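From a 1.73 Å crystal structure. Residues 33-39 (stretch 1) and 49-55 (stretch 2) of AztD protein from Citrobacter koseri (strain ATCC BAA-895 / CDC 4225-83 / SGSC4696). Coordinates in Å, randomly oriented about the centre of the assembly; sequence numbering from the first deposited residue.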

# COMPACT_ATOMS: atom_id res chain seq x y z
N VAL B 33 1.34 16.30 7.17
CA VAL B 33 0.44 17.02 6.28
C VAL B 33 -0.60 16.07 5.72
O VAL B 33 -0.26 14.99 5.21
CB VAL B 33 1.20 17.71 5.13
CG1 VAL B 33 0.22 18.41 4.20
CG2 VAL B 33 2.20 18.69 5.70
N THR B 34 -1.86 16.48 5.81
CA THR B 34 -3.00 15.79 5.22
C THR B 34 -3.45 16.58 4.00
O THR B 34 -3.60 17.80 4.07
CB THR B 34 -4.16 15.67 6.22
OG1 THR B 34 -3.76 14.88 7.35
CG2 THR B 34 -5.37 15.03 5.57
N ALA B 35 -3.65 15.88 2.89
CA ALA B 35 -4.08 16.59 1.69
C ALA B 35 -4.94 15.67 0.85
O ALA B 35 -4.55 14.54 0.56
CB ALA B 35 -2.88 17.09 0.87
N TRP B 36 -6.12 16.17 0.47
CA TRP B 36 -7.03 15.46 -0.42
C TRP B 36 -7.62 16.45 -1.42
O TRP B 36 -7.90 17.60 -1.08
CB TRP B 36 -8.17 14.79 0.34
CG TRP B 36 -7.78 13.66 1.27
CD1 TRP B 36 -7.18 13.78 2.49
CD2 TRP B 36 -8.01 12.27 1.07
NE1 TRP B 36 -7.02 12.54 3.06
CE2 TRP B 36 -7.51 11.59 2.21
CE3 TRP B 36 -8.58 11.52 0.04
CZ2 TRP B 36 -7.58 10.22 2.34
CZ3 TRP B 36 -8.64 10.15 0.18
CH2 TRP B 36 -8.14 9.52 1.32
N ARG B 37 -7.82 15.98 -2.65
CA ARG B 37 -8.30 16.83 -3.73
C ARG B 37 -9.42 16.14 -4.49
O ARG B 37 -9.38 14.93 -4.71
CB ARG B 37 -7.16 17.19 -4.67
CG ARG B 37 -6.21 18.16 -4.01
CD ARG B 37 -4.94 18.36 -4.80
NE ARG B 37 -4.06 19.26 -4.07
CZ ARG B 37 -2.91 19.72 -4.53
NH1 ARG B 37 -2.48 19.37 -5.73
NH2 ARG B 37 -2.18 20.54 -3.78
N LEU B 38 -10.42 16.93 -4.86
CA LEU B 38 -11.51 16.50 -5.73
C LEU B 38 -11.23 16.94 -7.15
O LEU B 38 -10.75 18.05 -7.39
CB LEU B 38 -12.84 17.10 -5.30
CG LEU B 38 -13.22 16.98 -3.82
CD1 LEU B 38 -14.54 17.73 -3.56
CD2 LEU B 38 -13.33 15.53 -3.44
N PHE B 39 -11.58 16.09 -8.10
CA PHE B 39 -11.54 16.42 -9.51
C PHE B 39 -12.94 16.22 -10.05
O PHE B 39 -13.50 15.13 -9.93
CB PHE B 39 -10.50 15.55 -10.24
CG PHE B 39 -9.11 15.79 -9.73
CD1 PHE B 39 -8.70 15.21 -8.55
CD2 PHE B 39 -8.25 16.64 -10.40
CE1 PHE B 39 -7.44 15.45 -8.05
CE2 PHE B 39 -6.98 16.88 -9.91
CZ PHE B 39 -6.58 16.28 -8.74
N ASN B 49 -12.67 20.84 -12.84
CA ASN B 49 -12.32 21.66 -11.69
C ASN B 49 -11.62 20.81 -10.63
O ASN B 49 -11.93 19.64 -10.44
CB ASN B 49 -13.57 22.31 -11.09
CG ASN B 49 -14.10 23.45 -11.93
OD1 ASN B 49 -13.44 24.48 -12.09
ND2 ASN B 49 -15.30 23.29 -12.46
N VAL B 50 -10.65 21.43 -9.95
CA VAL B 50 -9.91 20.79 -8.87
C VAL B 50 -10.19 21.58 -7.61
O VAL B 50 -10.05 22.81 -7.60
CB VAL B 50 -8.40 20.73 -9.14
CG1 VAL B 50 -7.69 19.85 -8.08
CG2 VAL B 50 -8.12 20.22 -10.55
N ILE B 51 -10.60 20.88 -6.56
CA ILE B 51 -11.03 21.51 -5.33
C ILE B 51 -10.31 20.83 -4.18
O ILE B 51 -10.14 19.60 -4.19
CB ILE B 51 -12.57 21.42 -5.18
CG1 ILE B 51 -13.21 22.32 -6.25
CG2 ILE B 51 -13.04 21.78 -3.77
CD1 ILE B 51 -14.71 22.48 -6.14
N ASP B 52 -9.88 21.62 -3.21
CA ASP B 52 -9.35 21.06 -1.97
C ASP B 52 -10.49 20.41 -1.20
O ASP B 52 -11.45 21.08 -0.82
CB ASP B 52 -8.69 22.17 -1.14
CG ASP B 52 -7.99 21.65 0.10
OD1 ASP B 52 -8.38 20.59 0.66
OD2 ASP B 52 -7.03 22.31 0.54
N ALA B 53 -10.40 19.10 -1.00
CA ALA B 53 -11.51 18.37 -0.40
C ALA B 53 -11.74 18.77 1.05
O ALA B 53 -12.86 18.64 1.56
CB ALA B 53 -11.27 16.86 -0.48
N LEU B 54 -10.70 19.24 1.74
CA LEU B 54 -10.82 19.45 3.18
C LEU B 54 -11.50 20.77 3.52
O LEU B 54 -12.13 20.87 4.59
CB LEU B 54 -9.42 19.35 3.81
CG LEU B 54 -8.62 18.10 3.41
CD1 LEU B 54 -7.31 18.00 4.19
CD2 LEU B 54 -9.42 16.81 3.58
N ASP B 55 -11.43 21.78 2.66
CA ASP B 55 -12.11 23.04 2.92
C ASP B 55 -12.84 23.62 1.71
O ASP B 55 -13.46 24.68 1.83
CB ASP B 55 -11.12 24.10 3.45
CG ASP B 55 -10.07 24.48 2.43
OD1 ASP B 55 -10.11 23.96 1.30
OD2 ASP B 55 -9.22 25.32 2.77
O HOH W 1 -6.16 19.11 1.03

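Residues 33-39 form a strand that runs antiparallel to strand 49-52, and the loop after Asp 52 extends the contact. Thr 34 meets Leu 54, with CG2 of Thr 34 3.8 Å from CD1 of Leu 54.

At Trp 36 the strand pairing gives way to the loop. Ala 53 N donates to Trp 36 O at 2.9 Å. Water 1 accepts from Trp 36 N (3.0 Å) and donates to Asp 52 OD1 (2.7 Å), so it links the two stretches. The same OD1 of Asp 52 accepts from Leu 54 N at 2.9 Å, which ties the turn together. The Trp 36 side chain packs on the loop: its CB lies 3.8 Å from Ala 53 CB, and its CD1 lies 3.9 Å from Leu 54 CD2.

Arg 37 pairs with Asp 52 without backbone hydrogen bonds. Its CA makes a CA-H...O contact with Ile 51 O at 3.4 Å, and its guanidinium bonds elsewhere in the structure.

Leu 38 and Ile 51 exchange two hydrogen bonds, Leu 38 N to Ile 51 O (2.8 Å) and Ile 51 N to Leu 38 O (3.0 Å). Leu 38 CD2 also reaches Ala 53 CB at 3.8 Å.

Phe 39 shares a sheet face with Val 50, whose CG1 sits over the ring, 4.0 Å from its centroid.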